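Side-chain contact in N-hydroxyarylamine O-acetyltransferase (Bacillus cereus, PDB 4DMO), which acetylates arylamines and probably also N-hydroxyarylamines: residues A[225-230]-A[236-241]. Numbering follows the deposited sequence.
Sequences DGHASL and TVAKNG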
ATOM      1  N   ASP A 225      -4.116 -12.471 -12.497  1.00 25.58           N
ATOM      2  CA  ASP A 225      -3.219 -12.714 -13.610  1.00 31.78           C
ATOM      3  C   ASP A 225      -2.509 -11.452 -14.041  1.00 26.61           C
ATOM      4  O   ASP A 225      -1.986 -11.391 -15.153  1.00 30.59           O
ATOM      5  CB  ASP A 225      -3.989 -13.307 -14.799  1.00 27.54           C
ATOM      6  CG  ASP A 225      -5.314 -12.595 -15.063  1.00 38.28           C
ATOM      7  OD1 ASP A 225      -6.259 -13.255 -15.543  1.00 50.71           O
ATOM      8  OD2 ASP A 225      -5.421 -11.371 -14.807  1.00 38.75           O
ATOM      9  N   GLY A 226      -2.483 -10.452 -13.161  1.00 23.42           N
ATOM     10  CA  GLY A 226      -1.780  -9.206 -13.447  1.00 29.55           C
ATOM     11  C   GLY A 226      -2.201  -8.033 -12.565  1.00 25.78           C
ATOM     12  O   GLY A 226      -1.931  -8.031 -11.358  1.00 18.95           O
ATOM     13  N   HIS A 227      -2.826  -7.027 -13.178  1.00 23.33           N
ATOM     14  CA  HIS A 227      -3.343  -5.866 -12.455  1.00 18.70           C
ATOM     15  C   HIS A 227      -4.318  -5.054 -13.326  1.00 24.95           C
ATOM     16  O   HIS A 227      -4.478  -5.299 -14.531  1.00 22.98           O
ATOM     17  CB  HIS A 227      -2.201  -4.996 -11.990  1.00 24.46           C
ATOM     18  CG  HIS A 227      -1.620  -4.170 -13.084  1.00 26.81           C
ATOM     19  ND1 HIS A 227      -2.096  -2.912 -13.396  1.00 31.14           N
ATOM     20  CD2 HIS A 227      -0.628  -4.429 -13.958  1.00 22.14           C
ATOM     21  CE1 HIS A 227      -1.410  -2.434 -14.413  1.00 34.00           C
ATOM     22  NE2 HIS A 227      -0.529  -3.347 -14.790  1.00 26.94           N
ATOM     23  N   ALA A 228      -5.013  -4.121 -12.685  1.00 21.47           N
ATOM     24  CA  ALA A 228      -5.982  -3.264 -13.344  1.00 20.18           C
ATOM     25  C   ALA A 228      -5.819  -1.855 -12.764  1.00 27.71           C
ATOM     26  O   ALA A 228      -5.595  -1.709 -11.562  1.00 26.69           O
ATOM     27  CB  ALA A 228      -7.360  -3.778 -13.121  1.00 19.28           C
ATOM     28  N   SER A 229      -5.874  -0.845 -13.632  1.00 19.76           N
ATOM     29  CA  SER A 229      -5.673   0.560 -13.267  1.00 21.89           C
ATOM     30  C   SER A 229      -6.749   1.421 -13.896  1.00 27.08           C
ATOM     31  O   SER A 229      -7.111   1.238 -15.057  1.00 31.52           O
ATOM     32  CB  SER A 229      -4.313   1.058 -13.740  1.00 23.38           C
ATOM     33  OG  SER A 229      -3.289   0.219 -13.275  1.00 39.01           O
ATOM     34  N   LEU A 230      -7.284   2.348 -13.115  1.00 25.16           N
ATOM     35  CA  LEU A 230      -8.357   3.217 -13.588  1.00 32.22           C
ATOM     36  C   LEU A 230      -8.040   4.673 -13.282  1.00 32.45           C
ATOM     37  O   LEU A 230      -7.491   5.001 -12.221  1.00 32.23           O
ATOM     38  CB  LEU A 230      -9.701   2.815 -12.973  1.00 27.62           C
ATOM     39  CG  LEU A 230     -10.941   3.646 -13.338  1.00 36.73           C
ATOM     40  CD1 LEU A 230     -11.254   3.536 -14.815  1.00 37.15           C
ATOM     41  CD2 LEU A 230     -12.146   3.238 -12.506  1.00 30.00           C
ATOM     42  N   THR A 236      -6.779   0.479 -17.764  1.00 28.96           N
ATOM     43  CA  THR A 236      -5.718  -0.374 -18.212  1.00 18.44           C
ATOM     44  C   THR A 236      -5.795  -1.703 -17.474  1.00 22.43           C
ATOM     45  O   THR A 236      -5.743  -1.752 -16.250  1.00 23.63           O
ATOM     46  CB  THR A 236      -4.375   0.296 -17.969  1.00 18.85           C
ATOM     47  OG1 THR A 236      -4.279   1.459 -18.802  1.00 31.89           O
ATOM     48  CG2 THR A 236      -3.237  -0.637 -18.316  1.00 29.09           C
ATOM     49  N   VAL A 237      -5.927  -2.782 -18.235  1.00 22.56           N
ATOM     50  CA  VAL A 237      -5.885  -4.123 -17.682  1.00 26.07           C
ATOM     51  C   VAL A 237      -4.683  -4.892 -18.238  1.00 31.27           C
ATOM     52  O   VAL A 237      -4.597  -5.125 -19.438  1.00 29.66           O
ATOM     53  CB  VAL A 237      -7.139  -4.921 -18.032  1.00 19.55           C
ATOM     54  CG1 VAL A 237      -7.019  -6.303 -17.487  1.00 28.17           C
ATOM     55  CG2 VAL A 237      -8.379  -4.252 -17.473  1.00 24.91           C
ATOM     56  N   ALA A 238      -3.769  -5.302 -17.360  1.00 23.18           N
ATOM     57  CA  ALA A 238      -2.655  -6.138 -17.759  1.00 23.19           C
ATOM     58  C   ALA A 238      -2.846  -7.582 -17.269  1.00 30.77           C
ATOM     59  O   ALA A 238      -3.108  -7.833 -16.089  1.00 27.76           O
ATOM     60  CB  ALA A 238      -1.366  -5.593 -17.223  1.00 27.24           C
ATOM     61  N   LYS A 239      -2.727  -8.517 -18.205  1.00 32.56           N
ATOM     62  CA  LYS A 239      -2.591  -9.938 -17.901  1.00 27.66           C
ATOM     63  C   LYS A 239      -1.161 -10.301 -18.263  1.00 33.11           C
ATOM     64  O   LYS A 239      -0.321  -9.409 -18.415  1.00 28.48           O
ATOM     65  CB  LYS A 239      -3.574 -10.759 -18.717  1.00 24.01           C
ATOM     66  CG  LYS A 239      -4.985 -10.180 -18.709  1.00 39.09           C
ATOM     67  CD  LYS A 239      -5.933 -10.990 -19.596  1.00 42.86           C
ATOM     68  CE  LYS A 239      -6.371 -12.269 -18.903  1.00 43.54           C
ATOM     69  NZ  LYS A 239      -7.400 -11.998 -17.839  1.00 57.10           N
ATOM     70  N   ASN A 240      -0.868 -11.594 -18.366  1.00 31.65           N
ATOM     71  CA  ASN A 240       0.461 -12.043 -18.788  1.00 32.35           C
ATOM     72  C   ASN A 240       0.647 -12.008 -20.307  1.00 28.32           C
ATOM     73  O   ASN A 240      -0.050 -12.690 -21.065  1.00 32.32           O
ATOM     74  CB  ASN A 240       0.760 -13.454 -18.280  1.00 33.02           C
ATOM     75  CG  ASN A 240       2.143 -13.932 -18.692  1.00 34.48           C
ATOM     76  OD1 ASN A 240       3.132 -13.535 -18.091  1.00 29.24           O
ATOM     77  ND2 ASN A 240       2.217 -14.789 -19.722  1.00 37.37           N
ATOM     78  N   GLY A 241       1.614 -11.217 -20.737  1.00 21.98           N
ATOM     79  CA  GLY A 241       1.865 -11.019 -22.150  1.00 36.71           C
ATOM     80  C   GLY A 241       0.711 -10.347 -22.882  1.00 34.89           C
ATOM     81  O   GLY A 241       0.566 -10.524 -24.082  1.00 31.68           O
TER
HETATM   82  O   HOH W   1      -5.608  -8.831 -14.950  1.00 26.90           O
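The antiparallel hairpin of strands 226-231 and 234-239 zips up through H227 with A238 and S229 with T236, the two hydrogen-bonded pairs. H227 N donates to A238 O at 3.0 Å, and A238 N returns a bond to H227 O. S229 N bonds to T236 O and T236 N to S229 O, both at 2.8 Å. A228 and V237 form the non-hydrogen-bonded pair between them, and A228 CA adds a CA-H...O contact to T236 O.

On the H227, S229, T236 and A238 face, the imidazole leans toward the partner strand. Its CG sits between the backbone N and carbonyl carbon (chi1 77°), which brings NE2 to 3.4 Å from A238 CB. S229 OG lies at the edge of this ring, in its plane.

The hairpin supplies the third and fourth strands of a five-stranded antiparallel sheet, between strands 218-223 and 242-247. Helix 250-261 packs on the other face, where A228 touches F261.

At the end near D225, K239 makes a salt bridge. Its chain bends at chi3 and chi4, and NZ meets D225 OD1 at 2.9 Å from above the carboxylate plane. A water donates to D225 OD2 (2.6 Å) and to A238 O (2.9 Å). A238 O thus accepts from both H227 N and the water, while G226 CA adds a CA-H...O contact to it.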